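Local atomic coordinates of cytosine deaminase (Klebsiella pneumoniae, PDB entry 4R85), a protein that probably removes the exocyclic amino group of cytosine and 5-methylcytosine by hydrolysis, in an iron-containing barrel of the amidohydrolase fold. Residues C210-D215 against I275-R280; S73-E78 against G279-W284; R46-P51 against A370-L375; I374-N379 against R389-I394; R98-I103 against Q136-L141. All coordinates share one frame; numbering follows the deposited sequence.

How the interactions relate
The five contacts illustrate how bonding chemistry follows position in a barrel enzyme. Interactions 1 and 2 lie side by side near the bound 5-methylcytosine, partly buried and within reach of the second subunit. They share Gly279 and Arg280; interaction 1 is made by a direct hydrogen bond and a water, interaction 2 by side-chain packing without a hydrogen bond between its segments. Interactions 3 and 4, some 34 Å away between centres from interaction 1, are buried and hold the two sides of strand 372-375; ladders of backbone hydrogen bonds dominate, with aliphatic side chains on the sheet faces. Interaction 5 joins two neighbouring outer helices of the barrel, and its hydrocarbon contact has no hydrogen bond between the segments.

Interaction 1: residues C210-D215 against I275-R280; sequences CDEIDD and IHLQGR. With 17E (5-methylcytosine), chain G.
Asp214 and Gly279 are joined by a hydrogen bond between the loop 210-215 and the turn that ends helix 271-277: Gly279 N donates to Asp214 OD1 over 2.8 Å, almost straight at 166°, and meets the carboxylate on its syn side. A water donates to the same OD1 and to Leu277 O while accepting from Arg280 N, so one oxygen holds the turn both directly and through solvent. Beside it the Gln278 side chain crosses that of Asp214, its amide plane 79° from the carboxylate, and lies at about a right angle to Glu212. The Glu212 chain is extended beyond CG and runs past Leu277, whose CD1 is 3.9 Å from Glu212 OE1. At its tip OE1 of Glu212 accepts from 5-methylcytosine N4 at 2.8 Å, and Glu212 OE2 lies equally near the ligand's N3. The chemistry therefore divides within three residues: one carboxylate binds the ligand, the other ties its loop to the helix end, where the N-H probably helps to stabilise the Asp214 anion.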
# COMPACT_ATOMS: atom_id res chain seq x y z
N CYS A 210 -23.48 -0.80 1.24
CA CYS A 210 -24.47 -1.06 0.21
C CYS A 210 -24.44 -2.46 -0.41
O CYS A 210 -25.40 -3.21 -0.31
CB CYS A 210 -24.42 0.04 -0.85
SG CYS A 210 -25.88 0.00 -1.81
N ASP A 211 -23.35 -2.81 -1.07
CA ASP A 211 -23.27 -4.13 -1.68
C ASP A 211 -21.86 -4.67 -1.44
O ASP A 211 -21.07 -4.84 -2.37
CB ASP A 211 -23.57 -4.04 -3.19
CG ASP A 211 -25.05 -3.71 -3.48
OD1 ASP A 211 -25.34 -2.61 -4.01
OD2 ASP A 211 -25.93 -4.57 -3.20
N GLU A 212 -21.54 -4.93 -0.17
CA GLU A 212 -20.19 -5.31 0.21
C GLU A 212 -20.02 -6.82 0.05
O GLU A 212 -19.85 -7.55 1.02
CB GLU A 212 -19.85 -4.86 1.64
CG GLU A 212 -18.34 -4.96 1.96
CD GLU A 212 -17.96 -4.56 3.38
OE1 GLU A 212 -16.74 -4.50 3.65
OE2 GLU A 212 -18.86 -4.31 4.22
N ILE A 213 -20.10 -7.27 -1.19
CA ILE A 213 -20.12 -8.70 -1.48
C ILE A 213 -19.77 -8.85 -2.95
O ILE A 213 -19.95 -7.90 -3.71
CB ILE A 213 -21.51 -9.31 -1.15
CG1 ILE A 213 -21.48 -10.84 -1.21
CG2 ILE A 213 -22.59 -8.74 -2.06
CD1 ILE A 213 -22.79 -11.48 -0.72
N ASP A 214 -19.24 -10.00 -3.35
CA ASP A 214 -18.78 -10.16 -4.73
C ASP A 214 -19.87 -10.69 -5.68
O ASP A 214 -19.60 -10.95 -6.85
CB ASP A 214 -17.53 -11.04 -4.80
CG ASP A 214 -16.28 -10.34 -4.27
OD1 ASP A 214 -15.48 -11.00 -3.57
OD2 ASP A 214 -16.09 -9.12 -4.55
N ASP A 215 -21.09 -10.82 -5.17
CA ASP A 215 -22.23 -11.32 -5.94
C ASP A 215 -22.70 -10.29 -6.97
O ASP A 215 -23.20 -9.24 -6.59
CB ASP A 215 -23.37 -11.64 -4.96
CG ASP A 215 -24.60 -12.23 -5.64
OD1 ASP A 215 -25.62 -12.40 -4.94
OD2 ASP A 215 -24.56 -12.51 -6.85
N ILE A 275 -9.67 -5.20 -0.68
CA ILE A 275 -8.71 -6.13 -1.26
C ILE A 275 -8.47 -7.31 -0.30
O ILE A 275 -8.19 -8.43 -0.72
CB ILE A 275 -7.38 -5.43 -1.63
CG1 ILE A 275 -6.57 -6.30 -2.59
CG2 ILE A 275 -6.59 -5.05 -0.39
CD1 ILE A 275 -7.13 -6.29 -4.02
N HIS A 276 -8.62 -7.05 1.00
CA HIS A 276 -8.47 -8.09 2.02
C HIS A 276 -9.72 -8.98 2.14
O HIS A 276 -9.62 -10.20 2.16
CB HIS A 276 -8.13 -7.41 3.37
CG HIS A 276 -8.24 -8.31 4.56
ND1 HIS A 276 -7.42 -9.40 4.76
CD2 HIS A 276 -9.06 -8.25 5.65
CE1 HIS A 276 -7.75 -9.99 5.90
NE2 HIS A 276 -8.73 -9.31 6.46
N LEU A 277 -10.90 -8.36 2.21
CA LEU A 277 -12.14 -9.11 2.46
C LEU A 277 -12.78 -9.68 1.19
O LEU A 277 -13.51 -10.66 1.25
CB LEU A 277 -13.18 -8.23 3.16
CG LEU A 277 -12.87 -7.74 4.57
CD1 LEU A 277 -14.08 -6.97 5.07
CD2 LEU A 277 -12.56 -8.92 5.50
N GLN A 278 -12.53 -9.05 0.05
CA GLN A 278 -13.15 -9.50 -1.20
C GLN A 278 -12.24 -10.46 -1.94
O GLN A 278 -11.05 -10.60 -1.62
CB GLN A 278 -13.48 -8.29 -2.11
CG GLN A 278 -14.32 -7.22 -1.44
CD GLN A 278 -15.64 -7.74 -0.92
OE1 GLN A 278 -16.38 -8.42 -1.64
NE2 GLN A 278 -15.94 -7.45 0.35
N GLY A 279 -12.79 -11.12 -2.96
CA GLY A 279 -12.04 -12.12 -3.71
C GLY A 279 -11.81 -13.41 -2.95
O GLY A 279 -11.10 -14.29 -3.42
N ARG A 280 -12.42 -13.54 -1.77
CA ARG A 280 -12.19 -14.72 -0.92
C ARG A 280 -12.95 -15.96 -1.36
O ARG A 280 -12.67 -17.07 -0.89
CB ARG A 280 -12.57 -14.41 0.54
CG ARG A 280 -11.68 -13.36 1.22
CD ARG A 280 -10.38 -13.98 1.73
NE ARG A 280 -9.54 -12.99 2.39
CZ ARG A 280 -8.41 -13.27 3.01
NH1 ARG A 280 -7.96 -14.52 3.06
NH2 ARG A 280 -7.70 -12.29 3.58
N1 17E G . -18.98 -4.49 9.19
C2 17E G . -19.28 -4.60 7.89
O2 17E G . -20.52 -5.07 7.53
N3 17E G . -18.41 -4.26 6.94
C4 17E G . -17.19 -3.81 7.26
N4 17E G . -16.26 -3.45 6.24
C5 17E G . -16.83 -3.67 8.61
C6 17E G . -17.77 -4.03 9.57
CM5 17E G . -15.47 -3.16 8.99
O HOH W 1 -14.88 -12.16 -0.65

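Interaction 2: residues S73-E78 against G279-W284. With 17E (5-methylcytosine), chain G.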
# COMPACT_ATOMS: atom_id res chain seq x y z
N SER A 73 -10.64 -16.79 8.38
CA SER A 73 -10.90 -16.91 6.96
C SER A 73 -10.69 -15.59 6.23
O SER A 73 -10.62 -15.56 5.00
CB SER A 73 -12.32 -17.41 6.72
OG SER A 73 -13.28 -16.45 7.16
N GLY A 74 -10.60 -14.50 6.99
CA GLY A 74 -10.46 -13.16 6.44
C GLY A 74 -11.66 -12.72 5.62
O GLY A 74 -11.50 -12.04 4.59
N THR A 75 -12.85 -13.13 6.04
CA THR A 75 -14.09 -12.79 5.33
C THR A 75 -14.95 -11.81 6.12
O THR A 75 -14.83 -11.70 7.35
CB THR A 75 -14.95 -14.02 4.99
OG1 THR A 75 -15.38 -14.68 6.19
CG2 THR A 75 -14.16 -15.01 4.14
N LEU A 76 -15.80 -11.10 5.39
CA LEU A 76 -16.79 -10.21 5.99
C LEU A 76 -17.64 -10.99 6.99
O LEU A 76 -17.89 -10.53 8.10
CB LEU A 76 -17.71 -9.65 4.90
CG LEU A 76 -18.90 -8.85 5.40
CD1 LEU A 76 -18.42 -7.60 6.16
CD2 LEU A 76 -19.84 -8.46 4.25
N PHE A 77 -18.07 -12.18 6.59
CA PHE A 77 -19.04 -12.93 7.39
C PHE A 77 -18.47 -13.49 8.68
O PHE A 77 -19.12 -13.42 9.72
CB PHE A 77 -19.72 -14.02 6.56
CG PHE A 77 -20.28 -13.52 5.26
CD1 PHE A 77 -19.81 -13.99 4.05
CD2 PHE A 77 -21.25 -12.53 5.26
CE1 PHE A 77 -20.32 -13.49 2.85
CE2 PHE A 77 -21.76 -12.03 4.08
CZ PHE A 77 -21.29 -12.51 2.87
N GLU A 78 -17.26 -14.05 8.64
CA GLU A 78 -16.61 -14.46 9.88
C GLU A 78 -16.35 -13.22 10.75
O GLU A 78 -16.48 -13.28 11.96
CB GLU A 78 -15.32 -15.25 9.65
CG GLU A 78 -14.69 -15.70 10.97
CD GLU A 78 -13.51 -16.64 10.82
OE1 GLU A 78 -12.86 -16.90 11.86
OE2 GLU A 78 -13.23 -17.12 9.70
N GLY A 279 -12.79 -11.12 -2.96
CA GLY A 279 -12.04 -12.12 -3.71
C GLY A 279 -11.81 -13.41 -2.95
O GLY A 279 -11.10 -14.29 -3.42
N ARG A 280 -12.42 -13.54 -1.77
CA ARG A 280 -12.19 -14.72 -0.92
C ARG A 280 -12.95 -15.96 -1.36
O ARG A 280 -12.67 -17.07 -0.89
CB ARG A 280 -12.57 -14.41 0.54
CG ARG A 280 -11.68 -13.36 1.22
CD ARG A 280 -10.38 -13.98 1.73
NE ARG A 280 -9.54 -12.99 2.39
CZ ARG A 280 -8.41 -13.27 3.01
NH1 ARG A 280 -7.96 -14.52 3.06
NH2 ARG A 280 -7.70 -12.29 3.58
N PHE A 281 -13.93 -15.78 -2.24
CA PHE A 281 -14.72 -16.90 -2.70
C PHE A 281 -14.41 -17.27 -4.15
O PHE A 281 -15.07 -18.13 -4.73
CB PHE A 281 -16.21 -16.61 -2.48
CG PHE A 281 -16.54 -16.30 -1.05
CD1 PHE A 281 -16.74 -15.00 -0.63
CD2 PHE A 281 -16.58 -17.32 -0.11
CE1 PHE A 281 -17.01 -14.71 0.70
CE2 PHE A 281 -16.85 -17.05 1.22
CZ PHE A 281 -17.07 -15.75 1.63
N ASP A 282 -13.39 -16.61 -4.71
CA ASP A 282 -12.83 -17.03 -5.99
C ASP A 282 -11.69 -18.00 -5.74
O ASP A 282 -11.11 -18.03 -4.65
CB ASP A 282 -12.21 -15.83 -6.72
CG ASP A 282 -13.23 -14.94 -7.39
OD1 ASP A 282 -14.39 -15.36 -7.59
OD2 ASP A 282 -12.83 -13.81 -7.75
N SER A 283 -11.36 -18.79 -6.75
CA SER A 283 -10.05 -19.40 -6.77
C SER A 283 -9.11 -18.50 -7.58
O SER A 283 -8.62 -17.47 -7.09
CB SER A 283 -10.10 -20.82 -7.35
OG SER A 283 -10.77 -20.86 -8.60
N TRP A 284 -8.88 -18.88 -8.83
CA TRP A 284 -7.95 -18.19 -9.70
C TRP A 284 -8.56 -18.19 -11.09
O TRP A 284 -9.08 -19.22 -11.51
CB TRP A 284 -6.60 -18.94 -9.69
CG TRP A 284 -6.03 -19.11 -8.30
CD1 TRP A 284 -6.15 -20.22 -7.49
CD2 TRP A 284 -5.28 -18.15 -7.54
NE1 TRP A 284 -5.51 -20.00 -6.29
CE2 TRP A 284 -4.97 -18.74 -6.30
CE3 TRP A 284 -4.84 -16.84 -7.80
CZ2 TRP A 284 -4.22 -18.07 -5.32
CZ3 TRP A 284 -4.10 -16.18 -6.82
CH2 TRP A 284 -3.80 -16.80 -5.59
N1 17E G . -18.98 -4.49 9.19
C2 17E G . -19.28 -4.60 7.89
O2 17E G . -20.52 -5.07 7.53
N3 17E G . -18.41 -4.26 6.94
C4 17E G . -17.19 -3.81 7.26
N4 17E G . -16.26 -3.45 6.24
C5 17E G . -16.83 -3.67 8.61
C6 17E G . -17.77 -4.03 9.57
CM5 17E G . -15.47 -3.16 8.99
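Thr75 and Arg280 bring the two backbones closest, 6.8 Å between Thr75 CA and Arg280 CA, and no hydrogen bond passes between the segments. Arg280 lays its side chain against the turn at Gly74. Its chain bends at chi2 (-81°), and Gly74, with a positive phi of 63°, sets its CA over the centre of one guanidinium face. Gly74 O comes within 3.1 Å of Arg280 NE, but at a poor angle; NE donates instead to His276 O, which lies in the guanidinium plane. Next along, Thr75 CG2 touches Arg280 CB and, at 3.9 Å, CZ of Phe281, whose side chain crosses that of Thr75 at about a right angle. Thr75 is the N-cap of helix 76-87, the first helix after barrel strand 47-57 in this TIM-barrel fold: its OG1 accepts from Glu78 N at 3.2 Å. Before the cap, Ser73 grips Glu78 OE2 twice, through its backbone N and through Ser73 OG at 2.6 Å from Glu78 OE2. The helix start also carries Leu76, whose CD1 packs 3.4 Å from N3 of 5-methylcytosine. One residue on, Phe77 receives CZ of Phe281 at its ring edge, near the ring plane, with 4.1 Å between Phe77 CD1 and Phe281 CZ. On the other segment, Arg280 packs as well against His334 of the second subunit.

Interaction 3: residues R46-P51 against A370-L375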
# COMPACT_ATOMS: atom_id res chain seq x y z
N ARG A 46 6.43 24.10 1.06
CA ARG A 46 5.59 22.93 1.24
C ARG A 46 4.12 23.23 1.03
O ARG A 46 3.67 24.37 1.16
CB ARG A 46 5.81 22.33 2.62
CG ARG A 46 7.16 21.70 2.78
CD ARG A 46 7.39 21.29 4.20
NE ARG A 46 8.76 20.81 4.39
CZ ARG A 46 9.69 21.49 5.04
NH1 ARG A 46 9.41 22.68 5.56
NH2 ARG A 46 10.91 20.99 5.17
N LEU A 47 3.37 22.19 0.69
CA LEU A 47 1.95 22.29 0.43
C LEU A 47 1.12 22.56 1.70
O LEU A 47 1.28 21.89 2.72
CB LEU A 47 1.51 20.98 -0.20
CG LEU A 47 0.23 20.78 -0.98
CD1 LEU A 47 0.08 21.79 -2.07
CD2 LEU A 47 0.27 19.37 -1.55
N ALA A 48 0.23 23.56 1.64
CA ALA A 48 -0.79 23.73 2.67
C ALA A 48 -2.12 23.21 2.13
O ALA A 48 -2.53 23.57 1.03
CB ALA A 48 -0.93 25.21 3.07
N ILE A 49 -2.79 22.35 2.89
CA ILE A 49 -4.06 21.76 2.46
C ILE A 49 -5.06 21.79 3.60
O ILE A 49 -4.67 21.88 4.77
CB ILE A 49 -3.90 20.29 2.04
CG1 ILE A 49 -3.22 19.50 3.17
CG2 ILE A 49 -3.10 20.17 0.76
CD1 ILE A 49 -3.30 18.01 2.99
N PRO A 50 -6.35 21.71 3.28
CA PRO A 50 -7.33 21.49 4.34
C PRO A 50 -7.10 20.09 4.96
O PRO A 50 -6.41 19.27 4.35
CB PRO A 50 -8.67 21.57 3.60
CG PRO A 50 -8.33 21.21 2.17
CD PRO A 50 -6.99 21.84 1.95
N PRO A 51 -7.64 19.84 6.16
CA PRO A 51 -7.31 18.59 6.85
C PRO A 51 -7.73 17.34 6.09
O PRO A 51 -8.65 17.38 5.27
CB PRO A 51 -8.11 18.68 8.16
CG PRO A 51 -8.42 20.15 8.32
CD PRO A 51 -8.57 20.68 6.93
N ALA A 370 -10.08 28.14 10.25
CA ALA A 370 -8.64 27.95 10.13
C ALA A 370 -8.25 26.53 10.54
O ALA A 370 -7.61 26.32 11.57
CB ALA A 370 -7.89 28.98 10.97
N ASN A 371 -8.65 25.57 9.71
CA ASN A 371 -8.28 24.18 9.88
C ASN A 371 -7.46 23.78 8.67
O ASN A 371 -7.98 23.76 7.55
CB ASN A 371 -9.53 23.29 9.93
CG ASN A 371 -10.50 23.69 11.03
OD1 ASN A 371 -10.12 24.36 11.99
ND2 ASN A 371 -11.75 23.27 10.89
N LEU A 372 -6.18 23.47 8.88
CA LEU A 372 -5.30 23.14 7.77
C LEU A 372 -4.03 22.41 8.21
O LEU A 372 -3.68 22.40 9.40
CB LEU A 372 -4.93 24.41 7.00
CG LEU A 372 -3.98 25.41 7.68
CD1 LEU A 372 -3.30 26.28 6.64
CD2 LEU A 372 -4.72 26.28 8.68
N LEU A 373 -3.36 21.81 7.23
CA LEU A 373 -2.13 21.08 7.47
C LEU A 373 -1.01 21.62 6.60
O LEU A 373 -1.25 22.20 5.53
CB LEU A 373 -2.30 19.60 7.10
CG LEU A 373 -3.52 18.83 7.61
CD1 LEU A 373 -3.49 17.42 7.06
CD2 LEU A 373 -3.56 18.82 9.14
N ILE A 374 0.21 21.44 7.07
CA ILE A 374 1.37 21.62 6.21
C ILE A 374 1.99 20.24 5.99
O ILE A 374 2.39 19.58 6.94
CB ILE A 374 2.40 22.58 6.82
CG1 ILE A 374 1.79 23.99 6.96
CG2 ILE A 374 3.67 22.62 5.97
CD1 ILE A 374 2.65 24.95 7.71
N LEU A 375 2.03 19.81 4.73
CA LEU A 375 2.53 18.48 4.35
C LEU A 375 3.96 18.60 3.85
O LEU A 375 4.29 19.57 3.17
CB LEU A 375 1.70 17.91 3.21
CG LEU A 375 0.44 17.09 3.39
CD1 LEU A 375 0.05 16.55 2.03
CD2 LEU A 375 0.67 15.95 4.38
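Ile49 and Leu373 are paired through both of their backbone groups, the tightest link being 2.8 Å from Leu373 N to Ile49 O. The return bond, from Ile49 N to Leu373 O, is 3.1 Å, and farther along Leu375 N donates to Leu47 O at 3.0 Å. Strands 47-49 and 372-375 thus run antiparallel, at 156°. CA-H...O contacts fill the steps between these bonds: Leu373 O, already bonded to Ile49 N, also receives the CA of Ala48 at 3.3 Å. Strand 47-57 is the first strand of the TIM barrel and carries the iron ligand His56 near its far end; through its N-terminal end, barrel and C-terminal strands belong to one continuous sheet. Apolar contacts follow the alternation of the strands. On the face of Ile49, Leu373 and Leu375, the isoleucine CG1 stands between its backbone N and carbonyl carbon (chi1 54°) and touches Leu373 CB, while Ile49 CD1 meets Leu375 CD1 at 3.8 Å. Ala48 and Ile374 point to the other face, toward strand 2-7 of the small sheet. At the ends the closest contacts are with backbone oxygens: the ring of Pro51 rests CD 3.2 Å from Asn371 O, and Arg46 passes its CB at 3.2 Å from Leu375 O, then extends to a salt bridge between its NE and Asp376 OD1.

Interaction 4: residues I374-N379 against R389-I394; sequences ILDAEN and RVLTSI
Ile374 O is gripped by two successive backbone N-H groups, that of Leu391 at 2.9 Å from Leu391 N and, weakly, that of Thr392 at 3.5 Å from Thr392 N. The first arrives nearly in line with the carbonyl, at 172°. Ile374 N answers by donating to Thr392 O, and two residues on Asp376 N donates to Arg389 O at 2.9 Å. Two residues facing one define a classic beta bulge, here in the antiparallel pairing of strands 372-375 and 390-395, which the short helix 380-386 connects. The bulge turns Leu391 toward the other strand, and its CG packs on Asp376 CB at 3.9 Å. The side chains of Ile374 and Thr392 lie side by side. On the other face Leu375 CD2 meets Val390 CG2 at 3.8 Å. Past the last of these bonds a water links the segments, accepting from Arg389 N and donating to Asp376 OD2, while Arg46 holds Asp376 OD1. The Arg389 guanidinium bonds Glu404 O and forms a salt bridge with Glu406 of the second subunit.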
# COMPACT_ATOMS: atom_id res chain seq x y z
N ILE A 374 0.21 21.44 7.07
CA ILE A 374 1.37 21.62 6.21
C ILE A 374 1.99 20.24 5.99
O ILE A 374 2.39 19.58 6.94
CB ILE A 374 2.40 22.58 6.82
CG1 ILE A 374 1.79 23.99 6.96
CG2 ILE A 374 3.67 22.62 5.97
CD1 ILE A 374 2.65 24.95 7.71
N LEU A 375 2.03 19.81 4.73
CA LEU A 375 2.53 18.48 4.35
C LEU A 375 3.96 18.60 3.85
O LEU A 375 4.29 19.57 3.17
CB LEU A 375 1.70 17.91 3.21
CG LEU A 375 0.44 17.09 3.39
CD1 LEU A 375 0.05 16.55 2.03
CD2 LEU A 375 0.67 15.95 4.38
N ASP A 376 4.79 17.61 4.15
CA ASP A 376 6.19 17.63 3.71
C ASP A 376 6.33 17.18 2.25
O ASP A 376 6.99 16.18 1.95
CB ASP A 376 7.05 16.75 4.63
CG ASP A 376 8.54 16.95 4.42
OD1 ASP A 376 8.94 18.03 3.91
OD2 ASP A 376 9.31 16.03 4.76
N ALA A 377 5.69 17.93 1.36
CA ALA A 377 5.75 17.69 -0.08
C ALA A 377 5.23 18.93 -0.78
O ALA A 377 4.55 19.75 -0.16
CB ALA A 377 4.90 16.49 -0.44
N GLU A 378 5.52 19.08 -2.07
CA GLU A 378 5.16 20.32 -2.78
C GLU A 378 3.94 20.20 -3.69
O GLU A 378 3.44 21.21 -4.18
CB GLU A 378 6.36 20.86 -3.57
CG GLU A 378 6.72 20.02 -4.78
CD GLU A 378 7.78 18.99 -4.48
OE1 GLU A 378 7.65 18.29 -3.45
OE2 GLU A 378 8.74 18.88 -5.28
N ASN A 379 3.47 18.98 -3.92
CA ASN A 379 2.30 18.75 -4.77
C ASN A 379 1.68 17.38 -4.48
O ASN A 379 2.22 16.63 -3.67
CB ASN A 379 2.63 18.94 -6.26
CG ASN A 379 3.70 17.99 -6.77
OD1 ASN A 379 3.85 16.87 -6.29
ND2 ASN A 379 4.45 18.43 -7.77
N ARG A 389 4.92 13.26 5.38
CA ARG A 389 4.57 13.45 6.78
C ARG A 389 3.81 14.75 6.98
O ARG A 389 4.05 15.74 6.28
CB ARG A 389 5.85 13.44 7.63
CG ARG A 389 6.60 12.12 7.56
CD ARG A 389 8.09 12.28 7.79
NE ARG A 389 8.49 12.04 9.18
CZ ARG A 389 8.72 13.01 10.06
NH1 ARG A 389 8.59 14.28 9.71
NH2 ARG A 389 9.08 12.69 11.30
N VAL A 390 2.88 14.74 7.93
CA VAL A 390 2.18 15.95 8.31
C VAL A 390 3.06 16.68 9.31
O VAL A 390 3.29 16.19 10.42
CB VAL A 390 0.83 15.65 8.95
CG1 VAL A 390 0.22 16.92 9.54
CG2 VAL A 390 -0.11 15.00 7.93
N LEU A 391 3.55 17.85 8.91
CA LEU A 391 4.49 18.59 9.73
C LEU A 391 3.79 19.48 10.75
O LEU A 391 4.29 19.70 11.85
CB LEU A 391 5.41 19.44 8.85
CG LEU A 391 6.35 18.69 7.92
CD1 LEU A 391 7.26 19.68 7.23
CD2 LEU A 391 7.18 17.64 8.68
N THR A 392 2.63 20.00 10.37
CA THR A 392 1.87 20.87 11.26
C THR A 392 0.38 20.64 11.02
O THR A 392 -0.05 20.52 9.88
CB THR A 392 2.18 22.35 10.99
OG1 THR A 392 3.60 22.55 10.97
CG2 THR A 392 1.57 23.23 12.08
N SER A 393 -0.38 20.54 12.10
CA SER A 393 -1.83 20.50 12.00
C SER A 393 -2.37 21.67 12.80
O SER A 393 -2.06 21.82 13.98
CB SER A 393 -2.39 19.19 12.54
OG SER A 393 -3.79 19.12 12.35
N ILE A 394 -3.17 22.49 12.13
CA ILE A 394 -3.77 23.66 12.75
C ILE A 394 -5.27 23.48 12.77
O ILE A 394 -5.88 23.08 11.78
CB ILE A 394 -3.39 24.94 11.98
CG1 ILE A 394 -1.88 25.16 12.04
CG2 ILE A 394 -4.12 26.16 12.56
CD1 ILE A 394 -1.38 26.32 11.19
O HOH W 2 7.62 13.41 4.43

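Interaction 5: residues R98-I103 against Q136-L141; sequences RALKTI and QEAADL
Leu100 carries its CG anti to the carbonyl carbon (chi1 -75°), and Glu137 carries its own anti to the backbone N (chi1 -180°), torsions that let the two side chains meet at about a right angle. The leucine touches with one methyl: CD1 sits against the flat end of the glutamate, 3.7 Å from Glu137 OE1 and 3.8 Å from Glu137 OE2. That carboxylate has its polar partner outside the contact, in a salt bridge from OE2 to Arg96 on the same helix as Leu100, so the methyl packs beside an ion pair. Leu100's other methyl, CD2, lies 4.2 Å from Ala138 CB. Helices 92-108 and 126-137 are neighbours on the outer wall of the TIM barrel; the second is the helix of a beta-alpha-beta unit between the parallel strands 111-119 and 143-149, and the contact lies at its C-terminal end, where Ala138 is the first residue to leave helical geometry. Ile103, one turn on from Leu100, brings CD1 to 4.3 Å from Ala138 CB, and the small alanine methyl thus touches both Leu100 and Ile103. Beyond Ala138 the chain is drawn round by a backbone bond from Leu141 N to Ala138 O, 2.9 Å, and Leu141 CD1 then approaches Ile103 CG2 at 4.4 Å. Earlier in helix 126-137, Val134 also packs on Ile103.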
# COMPACT_ATOMS: atom_id res chain seq x y z
N ARG A 98 -10.73 2.78 23.60
CA ARG A 98 -10.28 2.35 22.27
C ARG A 98 -10.54 3.41 21.20
O ARG A 98 -9.69 3.66 20.34
CB ARG A 98 -10.95 1.03 21.87
CG ARG A 98 -10.52 -0.16 22.72
CD ARG A 98 -11.18 -1.47 22.27
NE ARG A 98 -12.60 -1.54 22.62
CZ ARG A 98 -13.60 -1.25 21.79
NH1 ARG A 98 -13.36 -0.86 20.54
NH2 ARG A 98 -14.85 -1.33 22.21
N ALA A 99 -11.71 4.03 21.25
CA ALA A 99 -12.06 5.06 20.28
C ALA A 99 -11.11 6.25 20.39
O ALA A 99 -10.64 6.78 19.38
CB ALA A 99 -13.51 5.50 20.47
N LEU A 100 -10.82 6.66 21.62
CA LEU A 100 -9.94 7.80 21.85
C LEU A 100 -8.53 7.53 21.37
O LEU A 100 -7.90 8.41 20.79
CB LEU A 100 -9.95 8.21 23.32
CG LEU A 100 -11.22 8.94 23.74
CD1 LEU A 100 -11.17 9.25 25.22
CD2 LEU A 100 -11.42 10.21 22.91
N LYS A 101 -8.03 6.32 21.59
CA LYS A 101 -6.71 5.94 21.10
C LYS A 101 -6.62 6.01 19.57
O LYS A 101 -5.63 6.50 19.01
CB LYS A 101 -6.34 4.55 21.58
CG LYS A 101 -5.02 4.04 21.03
CD LYS A 101 -4.52 2.84 21.84
CE LYS A 101 -3.36 2.15 21.15
NZ LYS A 101 -2.82 1.05 22.01
N THR A 102 -7.65 5.52 18.90
CA THR A 102 -7.66 5.49 17.45
C THR A 102 -7.86 6.90 16.87
O THR A 102 -7.27 7.26 15.85
CB THR A 102 -8.73 4.50 16.94
OG1 THR A 102 -8.30 3.17 17.25
CG2 THR A 102 -8.91 4.59 15.43
N ILE A 103 -8.66 7.70 17.55
CA ILE A 103 -8.78 9.11 17.19
C ILE A 103 -7.42 9.81 17.30
O ILE A 103 -7.07 10.62 16.44
CB ILE A 103 -9.86 9.81 18.05
CG1 ILE A 103 -11.25 9.36 17.60
CG2 ILE A 103 -9.72 11.32 17.94
CD1 ILE A 103 -12.36 9.77 18.54
N GLN A 136 -18.16 14.84 21.89
CA GLN A 136 -17.97 16.08 22.64
C GLN A 136 -16.57 16.15 23.22
O GLN A 136 -15.91 17.19 23.17
CB GLN A 136 -19.01 16.21 23.75
CG GLN A 136 -20.45 16.15 23.27
CD GLN A 136 -20.74 17.17 22.18
OE1 GLN A 136 -20.38 18.35 22.31
NE2 GLN A 136 -21.39 16.73 21.10
N GLU A 137 -16.11 15.04 23.78
CA GLU A 137 -14.81 14.98 24.45
C GLU A 137 -13.65 15.24 23.49
O GLU A 137 -12.66 15.87 23.86
CB GLU A 137 -14.63 13.62 25.13
CG GLU A 137 -13.30 13.45 25.86
CD GLU A 137 -13.22 12.17 26.68
OE1 GLU A 137 -14.05 11.26 26.45
OE2 GLU A 137 -12.33 12.08 27.55
N ALA A 138 -13.78 14.76 22.26
CA ALA A 138 -12.68 14.87 21.29
C ALA A 138 -12.85 16.00 20.27
O ALA A 138 -12.11 16.06 19.28
CB ALA A 138 -12.46 13.53 20.58
N ALA A 139 -13.79 16.91 20.52
CA ALA A 139 -14.04 18.03 19.61
C ALA A 139 -12.83 18.95 19.44
O ALA A 139 -12.71 19.64 18.43
CB ALA A 139 -15.26 18.84 20.08
N ASP A 140 -11.92 18.95 20.42
CA ASP A 140 -10.69 19.73 20.32
C ASP A 140 -9.75 19.17 19.25
O ASP A 140 -8.84 19.87 18.79
CB ASP A 140 -9.98 19.81 21.67
CG ASP A 140 -9.68 18.44 22.26
OD1 ASP A 140 -10.47 17.51 22.02
OD2 ASP A 140 -8.65 18.30 22.96
N LEU A 141 -9.98 17.93 18.85
CA LEU A 141 -9.16 17.28 17.83
C LEU A 141 -9.89 17.11 16.50
O LEU A 141 -9.33 17.34 15.43
CB LEU A 141 -8.69 15.90 18.32
CG LEU A 141 -7.93 15.87 19.66
CD1 LEU A 141 -7.50 14.45 20.01
CD2 LEU A 141 -6.73 16.81 19.63